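Local coordinates for protein choline dehydrogenase and related flavoproteins (Aspergillus oryzae, PDB 3Q9T) that oxidises formate as a flavoenzyme of the glucose-methanol-choline oxidoreductase family, carrying 8-formyl-FAD at its catalytic site, at residues K118-D123 / P528-H533; N172-W177 / D194-C199; D306-P311 / L448-N453. All coordinates share one frame; numbering follows the deposited sequence.

Interaction 1: residues K118-D123 / P528-H533; sequences KEWTWD and PKLKVH
The turn just ahead of helix 122-131 meets the loop leading into strand 538-540, an outermost strand of the parallel sheet in the FAD-binding part of the fold. W120 makes a nearly straight link: its indole NE1 donates to the carbonyl O of P528 at 2.9 Å, with an N-H...O angle of 170°. The acceptor lies in the indole plane and offers a lone pair, which fixes the rotation of the ring. Further round the indole, CZ2 comes within 3.9 Å of L530 CD2, the leucine crossing the tryptophan at about a right angle. The contact lies near the probable Rossmann-type FAD site, the L530 side chain about 8 Å from that of FAD-binding A17 and about 11 Å from the cofactor. Next to W120, E119 has CG in the crowded position between backbone N and carbonyl carbon (chi1 68°), then runs out extended to K529. The lysine NZ meets the syn lone pair of E119 OE2 at 3.0 Å in a salt bridge, with a weak second bond to OE1. OE1 also pairs with K564 of helix 555-572, whose ammonium makes a cation-pi contact with W120; two lysines on one carboxylate probably favour its ionised form.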
loop_
_atom_site.group_PDB
_atom_site.type_symbol
_atom_site.label_atom_id
_atom_site.label_comp_id
_atom_site.label_asym_id
_atom_site.label_seq_id
_atom_site.Cartn_x
_atom_site.Cartn_y
_atom_site.Cartn_z
ATOM N N LYS A 118 21.158 -35.451 -5.854
ATOM C CA LYS A 118 22.492 -35.215 -5.309
ATOM C C LYS A 118 23.268 -34.098 -6.001
ATOM O O LYS A 118 24.011 -33.369 -5.357
ATOM C CB LYS A 118 23.314 -36.511 -5.328
ATOM C CG LYS A 118 23.945 -36.843 -3.993
ATOM C CD LYS A 118 22.880 -36.981 -2.909
ATOM C CE LYS A 118 23.490 -37.368 -1.556
ATOM N NZ LYS A 118 24.573 -36.425 -1.113
ATOM N N GLU A 119 23.121 -33.967 -7.310
ATOM C CA GLU A 119 23.926 -32.984 -8.031
ATOM C C GLU A 119 23.569 -31.540 -7.647
ATOM O O GLU A 119 24.315 -30.596 -7.937
ATOM C CB GLU A 119 23.830 -33.212 -9.553
ATOM C CG GLU A 119 22.452 -32.927 -10.165
ATOM C CD GLU A 119 22.389 -33.210 -11.672
ATOM O OE1 GLU A 119 23.248 -32.704 -12.436
ATOM O OE2 GLU A 119 21.471 -33.951 -12.089
ATOM N N TRP A 120 22.425 -31.354 -7.001
ATOM C CA TRP A 120 22.086 -30.027 -6.496
ATOM C C TRP A 120 22.245 -29.950 -4.979
ATOM O O TRP A 120 21.308 -29.589 -4.274
ATOM C CB TRP A 120 20.665 -29.628 -6.893
ATOM C CG TRP A 120 20.487 -29.330 -8.373
ATOM C CD1 TRP A 120 20.026 -30.185 -9.330
ATOM C CD2 TRP A 120 20.766 -28.090 -9.043
ATOM N NE1 TRP A 120 19.991 -29.554 -10.558
ATOM C CE2 TRP A 120 20.447 -28.270 -10.408
ATOM C CE3 TRP A 120 21.265 -26.851 -8.624
ATOM C CZ2 TRP A 120 20.603 -27.257 -11.352
ATOM C CZ3 TRP A 120 21.423 -25.842 -9.566
ATOM C CH2 TRP A 120 21.083 -26.048 -10.915
ATOM N N THR A 121 23.421 -30.314 -4.482
ATOM C CA THR A 121 23.741 -30.162 -3.061
ATOM C C THR A 121 25.039 -29.360 -2.916
ATOM O O THR A 121 25.685 -29.032 -3.916
ATOM C CB THR A 121 23.876 -31.514 -2.346
ATOM O OG1 THR A 121 24.854 -32.312 -3.014
ATOM C CG2 THR A 121 22.558 -32.254 -2.351
ATOM N N TRP A 122 25.419 -29.039 -1.684
ATOM C CA TRP A 122 26.573 -28.177 -1.464
ATOM C C TRP A 122 27.836 -28.564 -2.265
ATOM O O TRP A 122 28.264 -27.829 -3.175
ATOM C CB TRP A 122 26.886 -28.020 0.034
ATOM C CG TRP A 122 28.048 -27.114 0.224
ATOM C CD1 TRP A 122 29.322 -27.480 0.525
ATOM C CD2 TRP A 122 28.068 -25.687 0.044
ATOM N NE1 TRP A 122 30.131 -26.373 0.559
ATOM C CE2 TRP A 122 29.385 -25.260 0.280
ATOM C CE3 TRP A 122 27.088 -24.728 -0.264
ATOM C CZ2 TRP A 122 29.765 -23.910 0.206
ATOM C CZ3 TRP A 122 27.466 -23.385 -0.335
ATOM C CH2 TRP A 122 28.797 -22.993 -0.104
ATOM N N ASP A 123 28.436 -29.704 -1.941
ATOM C CA ASP A 123 29.730 -30.061 -2.545
ATOM C C ASP A 123 29.751 -30.001 -4.085
ATOM O O ASP A 123 30.595 -29.311 -4.669
ATOM C CB ASP A 123 30.222 -31.419 -2.032
ATOM C CG ASP A 123 30.460 -31.416 -0.524
ATOM O OD1 ASP A 123 30.995 -30.409 -0.014
ATOM O OD2 ASP A 123 30.100 -32.406 0.148
ATOM N N PRO A 528 15.830 -31.830 -12.905
ATOM C CA PRO A 528 17.196 -31.550 -12.454
ATOM C C PRO A 528 18.142 -31.030 -13.540
ATOM O O PRO A 528 19.170 -30.453 -13.197
ATOM C CB PRO A 528 17.663 -32.903 -11.909
ATOM C CG PRO A 528 16.412 -33.519 -11.387
ATOM C CD PRO A 528 15.354 -33.138 -12.424
ATOM N N LYS A 529 17.823 -31.227 -14.815
ATOM C CA LYS A 529 18.652 -30.668 -15.874
ATOM C C LYS A 529 18.072 -29.337 -16.331
ATOM O O LYS A 529 18.422 -28.825 -17.390
ATOM C CB LYS A 529 18.783 -31.638 -17.044
ATOM C CG LYS A 529 19.222 -33.048 -16.621
ATOM C CD LYS A 529 20.545 -33.040 -15.860
ATOM C CE LYS A 529 20.956 -34.453 -15.490
ATOM N NZ LYS A 529 22.319 -34.457 -14.914
ATOM N N LEU A 530 17.166 -28.800 -15.517
ATOM C CA LEU A 530 16.599 -27.481 -15.744
ATOM C C LEU A 530 15.753 -27.462 -17.005
ATOM O O LEU A 530 15.475 -26.399 -17.551
ATOM C CB LEU A 530 17.694 -26.408 -15.808
ATOM C CG LEU A 530 18.485 -26.221 -14.511
ATOM C CD1 LEU A 530 19.490 -25.100 -14.667
ATOM C CD2 LEU A 530 17.536 -25.947 -13.332
ATOM N N LYS A 531 15.339 -28.642 -17.454
ATOM C CA LYS A 531 14.391 -28.749 -18.567
ATOM C C LYS A 531 12.958 -28.586 -18.067
ATOM O O LYS A 531 12.587 -29.172 -17.046
ATOM C CB LYS A 531 14.525 -30.102 -19.271
ATOM C CG LYS A 531 15.868 -30.316 -19.939
ATOM C CD LYS A 531 15.940 -31.700 -20.538
ATOM C CE LYS A 531 17.196 -31.870 -21.340
ATOM N NZ LYS A 531 17.040 -33.027 -22.243
ATOM N N VAL A 532 12.158 -27.798 -18.790
ATOM C CA VAL A 532 10.750 -27.602 -18.435
ATOM C C VAL A 532 9.961 -28.925 -18.534
ATOM O O VAL A 532 9.880 -29.534 -19.606
ATOM C CB VAL A 532 10.097 -26.484 -19.301
ATOM C CG1 VAL A 532 8.615 -26.326 -18.975
ATOM C CG2 VAL A 532 10.810 -25.167 -19.096
ATOM N N HIS A 533 9.409 -29.387 -17.414
ATOM C CA HIS A 533 8.594 -30.607 -17.426
ATOM C C HIS A 533 7.539 -30.485 -18.526
ATOM O O HIS A 533 6.778 -29.510 -18.576
ATOM C CB HIS A 533 7.881 -30.835 -16.085
ATOM C CG HIS A 533 8.797 -31.073 -14.922
ATOM N ND1 HIS A 533 9.620 -32.179 -14.828
ATOM C CD2 HIS A 533 8.988 -30.367 -13.782
ATOM C CE1 HIS A 533 10.299 -32.126 -13.694
ATOM N NE2 HIS A 533 9.933 -31.037 -13.041
#

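Interaction 2: residues N172-W177 / D194-C199; sequences NLTKAW and DGLTHC
L196, on strand 195-204, inserts its side chain between the indole of W177 and the preceding turn of helix 167-179. CB lies over the face of the W177 five-membered ring, 3.4 Å from the ring centroid and only 6° off the normal, a close CH-pi contact. From there CG stands anti to the backbone N (chi1 -175°), which carries the branch from the pyrrole side of the ring toward the helix. CD1 grazes the benzo part, 4.1 Å from W177 CE3. CD2 goes the other way, to within 3.8 Å of W177 CB and 4.2 Å of T174 CA, so the tip rests on the helix backbone itself. The backbone N of L196 approaches W177 NE1 at 3.4 Å, but both are donors and do not bond; NE1 donates its hydrogen bond to the carbonyl O of P183. The G195 carbonyl C reaches W177 CZ2 obliquely at 4.0 Å. At G195 the backbone takes a conformation in which a CB would collide with the carbonyl O of D194. T174 OG1 bonds back to R170 O within its own helix. Helix 172-177 runs nearly antiparallel to strand 195-198, their directions 160° apart and their axes 10.0 Å apart at closest, and it packs against the large mixed sheet through L173, which touches F396 of strand 392-397 and L355 of strand 353-358. F396 touches L196 as well, while L470 of helix 454-473 packs on L173, A176 and W177.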
loop_
_atom_site.group_PDB
_atom_site.type_symbol
_atom_site.label_atom_id
_atom_site.label_comp_id
_atom_site.label_asym_id
_atom_site.label_seq_id
_atom_site.Cartn_x
_atom_site.Cartn_y
_atom_site.Cartn_z
ATOM N N ASN A 172 35.227 0.428 15.187
ATOM C CA ASN A 172 34.201 0.461 16.234
ATOM C C ASN A 172 33.107 -0.611 16.114
ATOM O O ASN A 172 32.693 -1.193 17.122
ATOM C CB ASN A 172 33.592 1.843 16.336
ATOM C CG ASN A 172 34.483 2.807 17.099
ATOM O OD1 ASN A 172 34.502 2.811 18.328
ATOM N ND2 ASN A 172 35.237 3.620 16.369
ATOM N N LEU A 173 32.677 -0.885 14.882
ATOM C CA LEU A 173 31.658 -1.888 14.610
ATOM C C LEU A 173 32.200 -3.249 14.983
ATOM O O LEU A 173 31.493 -4.084 15.546
ATOM C CB LEU A 173 31.264 -1.862 13.119
ATOM C CG LEU A 173 30.189 -2.844 12.613
ATOM C CD1 LEU A 173 28.962 -2.834 13.514
ATOM C CD2 LEU A 173 29.784 -2.590 11.131
ATOM N N THR A 174 33.473 -3.467 14.663
ATOM C CA THR A 174 34.123 -4.731 14.966
ATOM C C THR A 174 34.194 -4.934 16.481
ATOM O O THR A 174 33.820 -5.997 17.003
ATOM C CB THR A 174 35.527 -4.824 14.312
ATOM O OG1 THR A 174 35.384 -4.852 12.884
ATOM C CG2 THR A 174 36.255 -6.089 14.775
ATOM N N LYS A 175 34.643 -3.896 17.180
ATOM C CA LYS A 175 34.722 -3.921 18.643
ATOM C C LYS A 175 33.340 -4.216 19.245
ATOM O O LYS A 175 33.194 -5.058 20.141
ATOM C CB LYS A 175 35.230 -2.566 19.143
ATOM C CG LYS A 175 36.274 -2.617 20.240
ATOM C CD LYS A 175 36.661 -1.205 20.712
ATOM C CE LYS A 175 37.509 -0.465 19.689
ATOM N NZ LYS A 175 37.700 0.975 20.035
ATOM N N ALA A 176 32.327 -3.516 18.736
ATOM C CA ALA A 176 30.968 -3.672 19.235
ATOM C C ALA A 176 30.511 -5.120 19.083
ATOM O O ALA A 176 30.018 -5.727 20.032
ATOM C CB ALA A 176 30.026 -2.725 18.492
ATOM N N TRP A 177 30.714 -5.666 17.884
ATOM C CA TRP A 177 30.322 -7.031 17.559
ATOM C C TRP A 177 30.937 -8.055 18.507
ATOM O O TRP A 177 30.242 -8.925 19.049
ATOM C CB TRP A 177 30.712 -7.362 16.106
ATOM C CG TRP A 177 30.126 -8.646 15.593
ATOM C CD1 TRP A 177 30.698 -9.883 15.629
ATOM C CD2 TRP A 177 28.838 -8.817 14.982
ATOM N NE1 TRP A 177 29.853 -10.811 15.079
ATOM C CE2 TRP A 177 28.706 -10.184 14.669
ATOM C CE3 TRP A 177 27.793 -7.944 14.660
ATOM C CZ2 TRP A 177 27.562 -10.705 14.057
ATOM C CZ3 TRP A 177 26.656 -8.459 14.049
ATOM C CH2 TRP A 177 26.549 -9.827 13.751
ATOM N N ASP A 194 28.793 -18.260 10.337
ATOM C CA ASP A 194 28.497 -17.597 11.615
ATOM C C ASP A 194 29.470 -16.456 11.973
ATOM O O ASP A 194 30.634 -16.695 12.277
ATOM C CB ASP A 194 28.451 -18.626 12.750
ATOM C CG ASP A 194 27.936 -18.037 14.050
ATOM O OD1 ASP A 194 27.095 -17.118 14.015
ATOM O OD2 ASP A 194 28.369 -18.501 15.118
ATOM N N GLY A 195 28.985 -15.216 11.947
ATOM C CA GLY A 195 29.794 -14.093 12.392
ATOM C C GLY A 195 29.782 -12.835 11.535
ATOM O O GLY A 195 29.072 -12.743 10.527
ATOM N N LEU A 196 30.589 -11.863 11.945
ATOM C CA LEU A 196 30.789 -10.632 11.201
ATOM C C LEU A 196 31.968 -10.803 10.246
ATOM O O LEU A 196 33.046 -11.224 10.662
ATOM C CB LEU A 196 31.068 -9.483 12.162
ATOM C CG LEU A 196 31.176 -8.110 11.503
ATOM C CD1 LEU A 196 29.791 -7.606 11.068
ATOM C CD2 LEU A 196 31.845 -7.129 12.456
ATOM N N THR A 197 31.756 -10.470 8.971
ATOM C CA THR A 197 32.748 -10.724 7.937
ATOM C C THR A 197 33.038 -9.491 7.076
ATOM O O THR A 197 32.210 -8.584 6.974
ATOM C CB THR A 197 32.295 -11.890 7.015
ATOM O OG1 THR A 197 33.398 -12.341 6.210
ATOM C CG2 THR A 197 31.147 -11.461 6.117
ATOM N N HIS A 198 34.218 -9.461 6.464
ATOM C CA HIS A 198 34.510 -8.474 5.433
ATOM C C HIS A 198 34.015 -9.037 4.096
ATOM O O HIS A 198 34.613 -9.973 3.541
ATOM C CB HIS A 198 36.011 -8.179 5.355
ATOM C CG HIS A 198 36.524 -7.309 6.459
ATOM N ND1 HIS A 198 37.010 -7.819 7.645
ATOM C CD2 HIS A 198 36.643 -5.963 6.550
ATOM C CE1 HIS A 198 37.396 -6.825 8.421
ATOM N NE2 HIS A 198 37.175 -5.688 7.787
ATOM N N CYS A 199 32.919 -8.478 3.587
ATOM C CA CYS A 199 32.244 -9.044 2.414
ATOM C C CYS A 199 33.017 -8.844 1.126
ATOM O O CYS A 199 33.769 -7.874 0.975
ATOM C CB CYS A 199 30.829 -8.460 2.248
ATOM S SG CYS A 199 30.752 -6.680 2.049
#

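Interaction 3: residues D306-P311 / L448-N453; sequences DHPGVP and LNFFAN
Aromatic contacts dominate where the approach to strand 308-316 meets a type II turn, N449 to A452, whose two central residues are F450 and F451. P308 CB sits over one face of the F450 ring, 3.8 Å from its centroid and 19° off the normal, a CH-pi contact. On the opposite face L448 CB stands 4.0 Å above the ring plane and over its centre, so the phenyl is held between proline and leucine. The same P308 CB is 3.6 Å from F451 CE2, which wedges the proline between two rings. Of the apolar-to-polar contacts, F450 CZ lies 3.4 Å from the carbonyl O of H307, approached obliquely. The carboxylate of D306 leans on that corner too, OD2 touching F450 CZ with the two planes 45° apart. The L448 methyls pack against the CB and OD2 of D306, lining one side of this buried acid with hydrocarbon. Hydrogen bonding supplies the rest. D306 OD1 accepts the amide N of H307 at 2.6 Å, met from above the carboxylate plane at an N-H...O angle of 137°, while OD2 is bonded to T507 OG1. One water bridges the backbones, accepting from D306 N at 2.9 Å and donating to L448 O at 2.8 Å. H307 turns away from the turn, and its ND1 bonds H510 ND1. The D306 side chain comes within about 8 Å of the bound 8-formyl-FAD, nearest atoms. Strand 308-316 pairs with strands 415-423 and 506-507; M71 of strand 67-74 packs on F450 and L448, F451 fits between helices 454-473 and 494-504, and N453 OD1 N-caps the former at L455 N.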
loop_
_atom_site.group_PDB
_atom_site.type_symbol
_atom_site.label_atom_id
_atom_site.label_comp_id
_atom_site.label_asym_id
_atom_site.label_seq_id
_atom_site.Cartn_x
_atom_site.Cartn_y
_atom_site.Cartn_z
ATOM N N ASP A 306 11.045 -14.773 -1.078
ATOM C CA ASP A 306 11.977 -13.653 -1.020
ATOM C C ASP A 306 12.352 -13.450 0.451
ATOM O O ASP A 306 11.749 -14.066 1.337
ATOM C CB ASP A 306 11.301 -12.411 -1.608
ATOM C CG ASP A 306 12.270 -11.236 -1.848
ATOM O OD1 ASP A 306 13.480 -11.368 -1.623
ATOM O OD2 ASP A 306 11.802 -10.165 -2.282
ATOM N N HIS A 307 13.343 -12.600 0.713
ATOM C CA HIS A 307 13.704 -12.249 2.088
ATOM C C HIS A 307 13.041 -10.931 2.478
ATOM O O HIS A 307 13.228 -9.933 1.783
ATOM C CB HIS A 307 15.206 -12.018 2.200
ATOM C CG HIS A 307 16.042 -13.254 2.065
ATOM N ND1 HIS A 307 17.230 -13.263 1.371
ATOM C CD2 HIS A 307 15.884 -14.504 2.561
ATOM C CE1 HIS A 307 17.764 -14.469 1.433
ATOM N NE2 HIS A 307 16.972 -15.239 2.155
ATOM N N PRO A 308 12.313 -10.896 3.609
ATOM C CA PRO A 308 11.802 -9.587 4.034
ATOM C C PRO A 308 12.932 -8.853 4.745
ATOM O O PRO A 308 13.789 -9.509 5.332
ATOM C CB PRO A 308 10.700 -9.953 5.029
ATOM C CG PRO A 308 11.195 -11.233 5.650
ATOM C CD PRO A 308 12.063 -11.939 4.624
ATOM N N GLY A 309 12.959 -7.527 4.651
ATOM C CA GLY A 309 13.989 -6.741 5.290
ATOM C C GLY A 309 13.303 -5.605 6.018
ATOM O O GLY A 309 12.367 -5.018 5.481
ATOM N N VAL A 310 13.722 -5.331 7.252
ATOM C CA VAL A 310 13.362 -4.071 7.890
ATOM C C VAL A 310 14.615 -3.226 8.115
ATOM O O VAL A 310 15.339 -3.419 9.085
ATOM C CB VAL A 310 12.583 -4.265 9.217
ATOM C CG1 VAL A 310 12.393 -2.920 9.929
ATOM C CG2 VAL A 310 11.242 -4.931 8.948
ATOM N N PRO A 311 14.888 -2.295 7.199
ATOM C CA PRO A 311 16.049 -1.435 7.425
ATOM C C PRO A 311 15.722 -0.344 8.431
ATOM O O PRO A 311 14.557 0.014 8.606
ATOM C CB PRO A 311 16.296 -0.797 6.050
ATOM C CG PRO A 311 15.389 -1.521 5.084
ATOM C CD PRO A 311 14.259 -2.051 5.895
ATOM N N LEU A 448 4.436 -11.036 -2.559
ATOM C CA LEU A 448 5.591 -11.632 -1.872
ATOM C C LEU A 448 5.202 -12.333 -0.578
ATOM O O LEU A 448 5.965 -13.119 -0.034
ATOM C CB LEU A 448 6.649 -10.563 -1.554
ATOM C CG LEU A 448 7.385 -9.951 -2.743
ATOM C CD1 LEU A 448 8.251 -8.781 -2.319
ATOM C CD2 LEU A 448 8.214 -11.032 -3.416
ATOM N N ASN A 449 4.030 -11.988 -0.061
ATOM C CA ASN A 449 3.476 -12.662 1.097
ATOM C C ASN A 449 4.416 -12.654 2.303
ATOM O O ASN A 449 4.506 -13.636 3.039
ATOM C CB ASN A 449 3.062 -14.087 0.729
ATOM C CG ASN A 449 2.091 -14.691 1.732
ATOM O OD1 ASN A 449 1.226 -13.996 2.266
ATOM N ND2 ASN A 449 2.233 -15.992 1.997
ATOM N N PHE A 450 5.105 -11.538 2.497
ATOM C CA PHE A 450 6.000 -11.374 3.630
ATOM C C PHE A 450 5.211 -11.463 4.934
ATOM O O PHE A 450 4.118 -10.873 5.069
ATOM C CB PHE A 450 6.696 -10.005 3.572
ATOM C CG PHE A 450 7.836 -9.912 2.594
ATOM C CD1 PHE A 450 8.640 -11.018 2.310
ATOM C CD2 PHE A 450 8.148 -8.693 2.003
ATOM C CE1 PHE A 450 9.706 -10.917 1.441
ATOM C CE2 PHE A 450 9.216 -8.586 1.107
ATOM C CZ PHE A 450 10.001 -9.693 0.839
ATOM N N PHE A 451 5.764 -12.189 5.899
ATOM C CA PHE A 451 5.214 -12.216 7.250
ATOM C C PHE A 451 3.813 -12.874 7.343
ATOM O O PHE A 451 3.033 -12.582 8.248
ATOM C CB PHE A 451 5.215 -10.801 7.836
ATOM C CG PHE A 451 6.596 -10.210 7.970
ATOM C CD1 PHE A 451 7.517 -10.758 8.865
ATOM C CD2 PHE A 451 6.986 -9.120 7.201
ATOM C CE1 PHE A 451 8.780 -10.238 8.990
ATOM C CE2 PHE A 451 8.271 -8.584 7.323
ATOM C CZ PHE A 451 9.168 -9.140 8.217
ATOM N N ALA A 452 3.491 -13.745 6.397
ATOM C CA ALA A 452 2.245 -14.507 6.493
ATOM C C ALA A 452 2.197 -15.233 7.840
ATOM O O ALA A 452 1.147 -15.336 8.460
ATOM C CB ALA A 452 2.121 -15.493 5.341
ATOM N N ASN A 453 3.349 -15.725 8.294
ATOM C CA ASN A 453 3.445 -16.395 9.593
ATOM C C ASN A 453 3.914 -15.408 10.674
ATOM O O ASN A 453 4.920 -14.719 10.493
ATOM C CB ASN A 453 4.401 -17.597 9.491
ATOM C CG ASN A 453 4.390 -18.478 10.737
ATOM O OD1 ASN A 453 4.338 -17.982 11.865
ATOM N ND2 ASN A 453 4.456 -19.795 10.534
HETATM O O HOH W 1 8.367 -14.466 0.033
#

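Overall arrangement
From the N terminus, the chain first opens interaction 1 at 118-123, which closes only at 528-533, some four hundred residues later. Interactions 2 and 3 both nest within that long loop, in series and without crossing. Interaction 2 closes a short loop, bringing strand 195-204 back against helix 167-179. Interaction 3 then joins 306-311 to 448-453 across 136 intervening residues. Interaction 1 belongs to the FAD-binding side, beside the parallel sheet and helix 555-572. Interactions 2 and 3 reach different strands of the same large mixed sheet, with centres 25 Å apart, and helix 454-473 packs on both. None touches another; their nearest atoms remain at least about 11 Å apart.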